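Local coordinates for protein nicotinate-nucleotide pyrophosphorylase (Pyrococcus furiosus, PDB 2I14) that binds zinc and probably transfers the phosphoribosyl group of phosphoribosyl pyrophosphate to nicotinate, with ATP hydrolysis, giving nicotinate mononucleotide for NAD biosynthesis, at residues 133-138 / 284-289; 233-238 / 267-272; 51-56 / 86-91. All coordinates share one frame; numbering follows the deposited sequence.

Interaction 1. Residues 133-138 / 284-289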
loop_
_atom_site.group_PDB
_atom_site.type_symbol
_atom_site.label_atom_id
_atom_site.label_comp_id
_atom_site.label_asym_id
_atom_site.label_seq_id
_atom_site.Cartn_x
_atom_site.Cartn_y
_atom_site.Cartn_z
ATOM N N LYS A 133 -17.370 24.483 2.973
ATOM C CA LYS A 133 -18.808 24.610 3.218
ATOM C C LYS A 133 -19.213 26.042 2.864
ATOM O O LYS A 133 -19.882 26.734 3.645
ATOM C CB LYS A 133 -19.116 24.337 4.688
ATOM C CG LYS A 133 -18.555 23.034 5.231
ATOM C CD LYS A 133 -19.561 21.894 5.153
ATOM C CE LYS A 133 -19.903 21.347 6.547
ATOM N NZ LYS A 133 -18.767 20.671 7.261
ATOM N N PHE A 134 -18.775 26.485 1.690
ATOM C CA PHE A 134 -19.057 27.828 1.194
ATOM C C PHE A 134 -18.803 28.978 2.162
ATOM O O PHE A 134 -19.237 30.097 1.915
ATOM C CB PHE A 134 -20.469 27.882 0.649
ATOM C CG PHE A 134 -20.643 27.058 -0.580
ATOM C CD1 PHE A 134 -20.474 27.620 -1.839
ATOM C CD2 PHE A 134 -20.898 25.685 -0.485
ATOM C CE1 PHE A 134 -20.554 26.827 -2.992
ATOM C CE2 PHE A 134 -20.978 24.880 -1.626
ATOM C CZ PHE A 134 -20.807 25.449 -2.879
ATOM N N LYS A 135 -18.081 28.714 3.247
ATOM C CA LYS A 135 -17.742 29.768 4.180
ATOM C C LYS A 135 -16.833 30.777 3.460
ATOM O O LYS A 135 -16.474 30.596 2.301
ATOM C CB LYS A 135 -17.029 29.180 5.383
ATOM C CG LYS A 135 -17.970 28.560 6.402
ATOM C CD LYS A 135 -17.322 27.372 7.076
ATOM C CE LYS A 135 -17.813 27.189 8.486
ATOM N NZ LYS A 135 -17.286 28.298 9.308
ATOM N N PRO A 136 -16.471 31.879 4.124
ATOM C CA PRO A 136 -15.605 32.788 3.365
ATOM C C PRO A 136 -14.163 32.296 3.171
ATOM O O PRO A 136 -13.566 31.662 4.050
ATOM C CB PRO A 136 -15.699 34.099 4.164
ATOM C CG PRO A 136 -16.004 33.637 5.573
ATOM C CD PRO A 136 -16.997 32.530 5.343
ATOM N N VAL A 137 -13.612 32.609 2.003
ATOM C CA VAL A 137 -12.247 32.226 1.631
ATOM C C VAL A 137 -11.589 33.369 0.871
ATOM O O VAL A 137 -12.125 33.861 -0.125
ATOM C CB VAL A 137 -12.247 30.982 0.711
ATOM C CG1 VAL A 137 -10.844 30.631 0.326
ATOM C CG2 VAL A 137 -12.900 29.819 1.408
ATOM N N TYR A 138 -10.411 33.769 1.315
ATOM C CA TYR A 138 -9.730 34.867 0.657
ATOM C C TYR A 138 -8.427 34.476 0.005
ATOM O O TYR A 138 -7.575 33.842 0.622
ATOM C CB TYR A 138 -9.494 36.009 1.659
ATOM C CG TYR A 138 -10.768 36.469 2.329
ATOM C CD1 TYR A 138 -11.086 36.082 3.634
ATOM C CD2 TYR A 138 -11.698 37.203 1.620
ATOM C CE1 TYR A 138 -12.302 36.413 4.195
ATOM C CE2 TYR A 138 -12.915 37.535 2.167
ATOM C CZ TYR A 138 -13.221 37.139 3.454
ATOM O OH TYR A 138 -14.466 37.460 3.970
ATOM N N GLU A 284 -10.791 18.969 7.215
ATOM C CA GLU A 284 -10.617 18.502 8.580
ATOM C C GLU A 284 -10.617 19.632 9.595
ATOM O O GLU A 284 -10.211 19.447 10.745
ATOM C CB GLU A 284 -9.325 17.674 8.701
ATOM C CG GLU A 284 -8.019 18.448 8.576
ATOM C CD GLU A 284 -6.774 17.545 8.572
ATOM O OE1 GLU A 284 -6.411 17.014 7.492
ATOM O OE2 GLU A 284 -6.163 17.362 9.653
ATOM N N ILE A 285 -11.125 20.790 9.200
ATOM C CA ILE A 285 -11.084 21.916 10.101
ATOM C C ILE A 285 -12.192 22.964 9.882
ATOM O O ILE A 285 -12.318 23.911 10.659
ATOM C CB ILE A 285 -9.627 22.493 10.020
ATOM C CG1 ILE A 285 -8.909 22.175 11.332
ATOM C CG2 ILE A 285 -9.605 23.958 9.620
ATOM C CD1 ILE A 285 -7.441 22.502 11.346
ATOM N N VAL A 286 -13.025 22.754 8.860
ATOM C CA VAL A 286 -14.113 23.679 8.519
ATOM C C VAL A 286 -15.043 24.030 9.664
ATOM O O VAL A 286 -15.312 25.206 9.930
ATOM C CB VAL A 286 -15.049 23.122 7.448
ATOM C CG1 VAL A 286 -15.445 24.223 6.505
ATOM C CG2 VAL A 286 -14.420 21.952 6.745
ATOM N N ASP A 287 -15.560 22.996 10.318
ATOM C CA ASP A 287 -16.514 23.170 11.401
ATOM C C ASP A 287 -15.966 23.838 12.657
ATOM O O ASP A 287 -16.613 23.834 13.691
ATOM C CB ASP A 287 -17.136 21.815 11.764
ATOM C CG ASP A 287 -17.815 21.151 10.582
ATOM O OD1 ASP A 287 -18.495 21.860 9.802
ATOM O OD2 ASP A 287 -17.677 19.917 10.433
ATOM N N VAL A 288 -14.789 24.433 12.582
ATOM C CA VAL A 288 -14.236 25.068 13.759
ATOM C C VAL A 288 -13.533 26.367 13.380
ATOM O O VAL A 288 -12.951 27.044 14.220
ATOM C CB VAL A 288 -13.264 24.098 14.460
ATOM C CG1 VAL A 288 -12.541 24.782 15.604
ATOM C CG2 VAL A 288 -14.035 22.896 14.975
ATOM N N VAL A 289 -13.596 26.717 12.104
ATOM C CA VAL A 289 -12.965 27.939 11.639
ATOM C C VAL A 289 -14.018 28.802 10.963
ATOM O O VAL A 289 -14.963 28.294 10.350
ATOM C CB VAL A 289 -11.808 27.636 10.668
ATOM C CG1 VAL A 289 -10.675 26.968 11.416
ATOM C CG2 VAL A 289 -12.284 26.729 9.572
#
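The carboxylate of Asp287 and the peptide carbonyl of Val289 are the flat groups here, and a lysine of 133-138 reaches each. Lys133 NZ comes to Asp287 OD1 at 2.8 Å on the syn side, 21° out of the carboxylate plane, and forms a salt bridge; OD2 lies farther from NZ, at 3.4 Å. The two side chains meet at about a right angle. Lys135 NZ instead stays in the plane of the Val289 carbonyl and donates to its O over 2.5 Å, with a C=O...N angle of 154°. Lys135 NZ remains 6.6 Å from Asp287 OD1, so the two lysines have separate acceptors.

Between these polar ends sits Val286, whose CG1 touches both aliphatic chains: Lys133 CG at 3.6 Å and Lys135 CD at 3.7 Å. Lys135 is bent at chi2 and again at chi4, and its CE passes 3.5 Å from Val286 O on the way to Val289. Val286 rests on Phe292 as well, while Lys129 NZ donates to the carbonyl O of Lys135.

With its positive phi, Lys133 is the C-prime residue of the Schellman motif that ends helix 108-131. The contact thus ties this helix end to the loop after helix 279-283, at the entries to the adjacent parallel strands 137-139 and 291-294 of the alpha/beta barrel characteristic of quinolinate phosphoribosyltransferase C-terminal domains.

Interaction 2. Residues 233-238 / 267-272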
loop_
_atom_site.group_PDB
_atom_site.type_symbol
_atom_site.label_atom_id
_atom_site.label_comp_id
_atom_site.label_asym_id
_atom_site.label_seq_id
_atom_site.Cartn_x
_atom_site.Cartn_y
_atom_site.Cartn_z
ATOM N N LYS A 233 -13.784 44.403 21.971
ATOM C CA LYS A 233 -14.832 44.321 20.949
ATOM C C LYS A 233 -14.421 44.960 19.630
ATOM O O LYS A 233 -15.227 45.094 18.708
ATOM C CB LYS A 233 -16.130 44.969 21.452
ATOM C CG LYS A 233 -17.040 44.044 22.264
ATOM C CD LYS A 233 -17.565 42.894 21.421
ATOM C CE LYS A 233 -18.555 42.022 22.182
ATOM N NZ LYS A 233 -19.860 42.699 22.414
ATOM N N LYS A 234 -13.164 45.366 19.553
ATOM C CA LYS A 234 -12.622 45.959 18.339
ATOM C C LYS A 234 -11.957 44.822 17.566
ATOM O O LYS A 234 -11.695 44.934 16.367
ATOM C CB LYS A 234 -11.583 47.032 18.686
ATOM C CG LYS A 234 -12.156 48.355 19.177
ATOM C CD LYS A 234 -12.519 49.273 18.008
ATOM C CE LYS A 234 -13.590 48.665 17.105
ATOM N NZ LYS A 234 -13.808 49.482 15.883
ATOM N N LEU A 235 -11.700 43.727 18.280
ATOM C CA LEU A 235 -11.060 42.545 17.719
ATOM C C LEU A 235 -12.086 41.700 16.985
ATOM O O LEU A 235 -12.751 40.866 17.583
ATOM C CB LEU A 235 -10.415 41.727 18.846
ATOM C CG LEU A 235 -9.627 40.470 18.488
ATOM C CD1 LEU A 235 -8.474 40.851 17.596
ATOM C CD2 LEU A 235 -9.126 39.797 19.749
ATOM N N PHE A 236 -12.210 41.921 15.682
ATOM C CA PHE A 236 -13.161 41.173 14.876
ATOM C C PHE A 236 -12.850 39.688 14.788
ATOM O O PHE A 236 -13.763 38.859 14.768
ATOM C CB PHE A 236 -13.229 41.722 13.458
ATOM C CG PHE A 236 -14.024 40.854 12.536
ATOM C CD1 PHE A 236 -15.312 40.454 12.884
ATOM C CD2 PHE A 236 -13.485 40.406 11.342
ATOM C CE1 PHE A 236 -16.049 39.618 12.054
ATOM C CE2 PHE A 236 -14.212 39.571 10.506
ATOM C CZ PHE A 236 -15.497 39.175 10.861
ATOM N N ALA A 237 -11.564 39.356 14.710
ATOM C CA ALA A 237 -11.152 37.967 14.612
ATOM C C ALA A 237 -9.690 37.798 14.940
ATOM O O ALA A 237 -8.937 38.761 15.010
ATOM C CB ALA A 237 -11.424 37.441 13.209
ATOM N N VAL A 238 -9.297 36.553 15.151
ATOM C CA VAL A 238 -7.913 36.230 15.443
ATOM C C VAL A 238 -7.423 35.335 14.308
ATOM O O VAL A 238 -8.158 34.461 13.849
ATOM C CB VAL A 238 -7.801 35.506 16.804
ATOM C CG1 VAL A 238 -6.701 34.454 16.760
ATOM C CG2 VAL A 238 -7.506 36.527 17.900
ATOM N N ASP A 267 -16.300 35.860 23.363
ATOM C CA ASP A 267 -17.050 34.985 22.468
ATOM C C ASP A 267 -17.439 35.524 21.095
ATOM O O ASP A 267 -18.006 34.792 20.279
ATOM C CB ASP A 267 -18.311 34.501 23.179
ATOM C CG ASP A 267 -18.005 33.850 24.517
ATOM O OD1 ASP A 267 -17.505 34.567 25.413
ATOM O OD2 ASP A 267 -18.256 32.628 24.676
ATOM N N TRP A 268 -17.140 36.787 20.830
ATOM C CA TRP A 268 -17.485 37.381 19.548
ATOM C C TRP A 268 -16.346 37.174 18.568
ATOM O O TRP A 268 -16.568 37.096 17.352
ATOM C CB TRP A 268 -17.756 38.876 19.725
ATOM C CG TRP A 268 -16.583 39.613 20.305
ATOM C CD1 TRP A 268 -15.658 40.351 19.626
ATOM C CD2 TRP A 268 -16.172 39.621 21.678
ATOM N NE1 TRP A 268 -14.694 40.816 20.489
ATOM C CE2 TRP A 268 -14.985 40.382 21.754
ATOM C CE3 TRP A 268 -16.690 39.054 22.851
ATOM C CZ2 TRP A 268 -14.306 40.591 22.956
ATOM C CZ3 TRP A 268 -16.015 39.260 24.045
ATOM C CH2 TRP A 268 -14.834 40.024 24.088
ATOM N N VAL A 269 -15.131 37.081 19.105
ATOM C CA VAL A 269 -13.957 36.894 18.269
ATOM C C VAL A 269 -13.992 35.558 17.525
ATOM O O VAL A 269 -14.097 34.485 18.127
ATOM C CB VAL A 269 -12.641 37.006 19.084
ATOM C CG1 VAL A 269 -12.628 38.306 19.859
ATOM C CG2 VAL A 269 -12.492 35.835 20.011
ATOM N N LYS A 270 -13.917 35.653 16.200
ATOM C CA LYS A 270 -13.936 34.506 15.314
ATOM C C LYS A 270 -12.526 33.972 15.053
ATOM O O LYS A 270 -11.525 34.619 15.366
ATOM C CB LYS A 270 -14.574 34.904 13.994
ATOM C CG LYS A 270 -15.967 35.496 14.115
ATOM C CD LYS A 270 -16.401 36.089 12.778
ATOM C CE LYS A 270 -17.848 36.501 12.785
ATOM N NZ LYS A 270 -18.725 35.329 13.024
ATOM N N ILE A 271 -12.463 32.779 14.475
ATOM C CA ILE A 271 -11.191 32.152 14.161
ATOM C C ILE A 271 -10.936 32.197 12.666
ATOM O O ILE A 271 -11.629 31.544 11.887
ATOM C CB ILE A 271 -11.160 30.685 14.608
ATOM C CG1 ILE A 271 -11.534 30.583 16.091
ATOM C CG2 ILE A 271 -9.768 30.109 14.383
ATOM C CD1 ILE A 271 -10.545 31.252 17.029
ATOM N N PHE A 272 -9.940 32.982 12.277
ATOM C CA PHE A 272 -9.562 33.124 10.888
ATOM C C PHE A 272 -8.218 32.416 10.714
ATOM O O PHE A 272 -7.267 32.689 11.456
ATOM C CB PHE A 272 -9.442 34.602 10.552
ATOM C CG PHE A 272 -9.185 34.875 9.101
ATOM C CD1 PHE A 272 -7.940 34.600 8.530
ATOM C CD2 PHE A 272 -10.188 35.402 8.297
ATOM C CE1 PHE A 272 -7.704 34.849 7.181
ATOM C CE2 PHE A 272 -9.962 35.653 6.942
ATOM C CZ PHE A 272 -8.721 35.378 6.383
#
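Trp268 holds its indole between the side chains of Lys233 and Val269. Its chi1 of 58° puts CG between the backbone N and the carbonyl carbon, and the ring stands up against segment 233-238. Lys233, bent at chi2, lays its CD over one face, 3.4 Å from the centroid of the five-membered Trp268 ring and 3° off its normal, a CH-pi contact. Lys233 CE follows, 3.4 Å from Trp268 CD2. Lys233 NZ ends 5.2 Å from the centroid of the five-membered Trp268 ring, so any cation-pi attraction is weak. Val269 CG1 covers the opposite indole face toward the rim, and NE1 donates to Gly232 O. An alanine in place of Trp268 would probably leave the Lys233 chain without a surface to lie on, Gly232 O without its indole donor, and a gap beside Val269.

Val269 CG1 also meets Leu235 CD2 at 3.8 Å. Phe236 points away at its root, yet the ring returns obliquely to Lys270, with Phe236 CE1 3.6 Å from Lys270 CD. Beyond this, Lys270 NZ makes a long, weak ion pair with Asp290.

Past the loops the backbones pair as parallel strands. Val238 N donates to Lys270 O (3.0 Å), and Phe272 N returns a bond to Val238 O (2.8 Å). Ala237 and Lys270 share one face of the sheet, Val238 and Ile271 the other. This is the strand pairing of a beta-alpha-beta unit, 237-240 joined through helix 250-263 to 270-274, in the barrel domain where zinc-binding Asp241 directly follows the first strand.

Interaction 3. Residues 51-56 / 86-91; sequences TSLPNN and TIFHPY
The first torsions of Leu53 and Phe88 set where their CG atoms lie as the two side chains meet. Leu53 holds CG anti to its carbonyl carbon, beside the backbone N (chi1 -68°), while Phe88 turns CG to lie between its backbone N and carbonyl carbon (chi1 76°). The far end of the Phe88 ring comes closer to 51-56 than its root does. Leu53 CD2 lies 3.6 Å from Phe88 CZ and 3.8 Å from Phe88 CE2, approaching the ring obliquely; the two side chains slide past each other in opposite directions.

The other branch of Leu53 goes to a proline. Leu53 CD1 packs 4.0 Å from Pro90 CD, and the side chains cross at about a right angle, so the leucine fork spans Phe88 and Pro90. On the proline's CB side the partner is backbone: Pro90 CB sits 3.9 Å from Thr51 C.

Tyr91 completes the contact at the outer end, where its phenol reaches across Thr51. Tyr91 OH is 3.6 Å from Thr51 CB and 3.7 Å from Thr51 CG2, while Tyr91 CE1 passes 3.6 Å from Thr51 O. What joins the two segments is van der Waals packing, apolar around Leu53 and mixed around Thr51.

The touching parts run in roughly opposite directions within the N-terminal domain, linking the loop after strand 43-49 to the end of strand 87-88. That strand pairs with 60-61 through Phe88 and Gly60, and Phe306 and Val304 pack on Phe88 and Leu53, respectively. At the other end Tyr91 bonds by its backbone to Thr50, and Lys252 of a second subunit packs on its side chain. Before Phe88 in the chain, Thr86 and Ile87 touch Gln387 of helix 377-390.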
loop_
_atom_site.group_PDB
_atom_site.type_symbol
_atom_site.label_atom_id
_atom_site.label_comp_id
_atom_site.label_asym_id
_atom_site.label_seq_id
_atom_site.Cartn_x
_atom_site.Cartn_y
_atom_site.Cartn_z
ATOM N N THR A 51 -8.531 16.559 -22.450
ATOM C CA THR A 51 -8.882 15.149 -22.384
ATOM C C THR A 51 -8.902 14.760 -20.923
ATOM O O THR A 51 -9.266 13.644 -20.569
ATOM C CB THR A 51 -7.852 14.282 -23.125
ATOM O OG1 THR A 51 -6.544 14.582 -22.628
ATOM C CG2 THR A 51 -7.903 14.554 -24.624
ATOM N N SER A 52 -8.518 15.707 -20.076
ATOM C CA SER A 52 -8.491 15.477 -18.641
ATOM C C SER A 52 -8.410 16.795 -17.899
ATOM O O SER A 52 -8.062 17.822 -18.466
ATOM C CB SER A 52 -7.255 14.672 -18.279
ATOM O OG SER A 52 -6.105 15.483 -18.491
ATOM N N LEU A 53 -8.718 16.750 -16.617
ATOM C CA LEU A 53 -8.632 17.919 -15.760
ATOM C C LEU A 53 -7.589 17.539 -14.723
ATOM O O LEU A 53 -7.333 16.367 -14.489
ATOM C CB LEU A 53 -9.983 18.190 -15.082
ATOM C CG LEU A 53 -11.084 18.648 -16.042
ATOM C CD1 LEU A 53 -12.446 18.412 -15.418
ATOM C CD2 LEU A 53 -10.861 20.112 -16.397
ATOM N N PRO A 54 -6.972 18.522 -14.078
ATOM C CA PRO A 54 -5.957 18.204 -13.071
ATOM C C PRO A 54 -6.441 17.188 -12.063
ATOM O O PRO A 54 -7.616 17.158 -11.740
ATOM C CB PRO A 54 -5.684 19.553 -12.430
ATOM C CG PRO A 54 -5.868 20.486 -13.583
ATOM C CD PRO A 54 -7.134 19.979 -14.217
ATOM N N ASN A 55 -5.532 16.346 -11.588
ATOM C CA ASN A 55 -5.839 15.337 -10.576
ATOM C C ASN A 55 -7.029 14.454 -10.935
ATOM O O ASN A 55 -7.595 13.762 -10.083
ATOM C CB ASN A 55 -6.065 16.049 -9.253
ATOM C CG ASN A 55 -4.923 16.970 -8.921
ATOM O OD1 ASN A 55 -3.866 16.512 -8.512
ATOM N ND2 ASN A 55 -5.112 18.277 -9.132
ATOM N N ASN A 56 -7.379 14.462 -12.215
ATOM C CA ASN A 56 -8.501 13.688 -12.692
ATOM C C ASN A 56 -9.785 14.106 -12.013
ATOM O O ASN A 56 -10.602 13.273 -11.618
ATOM C CB ASN A 56 -8.233 12.209 -12.488
ATOM C CG ASN A 56 -7.462 11.623 -13.635
ATOM O OD1 ASN A 56 -6.633 10.741 -13.456
ATOM N ND2 ASN A 56 -7.734 12.117 -14.839
ATOM N N THR A 86 -18.567 29.107 -16.854
ATOM C CA THR A 86 -19.329 27.879 -17.047
ATOM C C THR A 86 -18.583 26.643 -16.526
ATOM O O THR A 86 -17.359 26.518 -16.660
ATOM C CB THR A 86 -19.643 27.634 -18.545
ATOM O OG1 THR A 86 -20.375 28.741 -19.068
ATOM C CG2 THR A 86 -20.462 26.363 -18.730
ATOM N N ILE A 87 -19.329 25.725 -15.931
ATOM C CA ILE A 87 -18.735 24.502 -15.439
ATOM C C ILE A 87 -18.608 23.668 -16.691
ATOM O O ILE A 87 -19.546 23.606 -17.481
ATOM C CB ILE A 87 -19.677 23.798 -14.460
ATOM C CG1 ILE A 87 -19.927 24.712 -13.249
ATOM C CG2 ILE A 87 -19.115 22.436 -14.066
ATOM C CD1 ILE A 87 -18.674 25.156 -12.510
ATOM N N PHE A 88 -17.457 23.047 -16.901
ATOM C CA PHE A 88 -17.275 22.217 -18.092
ATOM C C PHE A 88 -16.628 20.865 -17.792
ATOM O O PHE A 88 -16.272 20.550 -16.654
ATOM C CB PHE A 88 -16.426 22.944 -19.133
ATOM C CG PHE A 88 -14.972 22.962 -18.799
ATOM C CD1 PHE A 88 -14.486 23.812 -17.826
ATOM C CD2 PHE A 88 -14.095 22.092 -19.426
ATOM C CE1 PHE A 88 -13.154 23.794 -17.488
ATOM C CE2 PHE A 88 -12.763 22.071 -19.092
ATOM C CZ PHE A 88 -12.291 22.920 -18.125
ATOM N N HIS A 89 -16.453 20.076 -18.843
ATOM C CA HIS A 89 -15.873 18.750 -18.704
ATOM C C HIS A 89 -14.935 18.406 -19.842
ATOM O O HIS A 89 -14.797 19.149 -20.814
ATOM C CB HIS A 89 -16.989 17.707 -18.650
ATOM C CG HIS A 89 -18.100 18.062 -17.711
ATOM N ND1 HIS A 89 -17.939 18.079 -16.344
ATOM C CD2 HIS A 89 -19.385 18.421 -17.944
ATOM C CE1 HIS A 89 -19.079 18.428 -15.773
ATOM N NE2 HIS A 89 -19.972 18.643 -16.722
ATOM N N PRO A 90 -14.256 17.264 -19.721
ATOM C CA PRO A 90 -13.336 16.862 -20.787
ATOM C C PRO A 90 -14.114 16.554 -22.061
ATOM O O PRO A 90 -15.280 16.191 -22.008
ATOM C CB PRO A 90 -12.669 15.626 -20.203
ATOM C CG PRO A 90 -12.661 15.920 -18.728
ATOM C CD PRO A 90 -14.044 16.456 -18.504
ATOM N N TYR A 91 -13.462 16.715 -23.200
ATOM C CA TYR A 91 -14.064 16.441 -24.507
ATOM C C TYR A 91 -15.149 17.399 -24.950
ATOM O O TYR A 91 -15.647 17.304 -26.064
ATOM C CB TYR A 91 -14.566 14.995 -24.571
ATOM C CG TYR A 91 -13.426 14.015 -24.425
ATOM C CD1 TYR A 91 -12.900 13.705 -23.166
ATOM C CD2 TYR A 91 -12.806 13.479 -25.548
ATOM C CE1 TYR A 91 -11.776 12.890 -23.028
ATOM C CE2 TYR A 91 -11.678 12.660 -25.429
ATOM C CZ TYR A 91 -11.163 12.372 -24.166
ATOM O OH TYR A 91 -10.020 11.607 -24.048
#

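Interactions 1 and 2 both reach the parallel sheet of the barrel domain, with centres 15 Å apart, and they touch: Tyr138 CD1 packs 3.5 Å from Phe272 CE2. Interaction 2 is nested along the chain inside the loop that interaction 1 closes. It is the more buried of the pair and joins strands directly by backbone bonds, whereas interaction 1 is partly buried and works through lysine side chains. Interaction 3 stands apart in the N-terminal domain, its centre about 39 Å from that of interaction 2. It is partly buried, depends on packing instead of charge or strand pairing, and alone of the three is touched by another subunit.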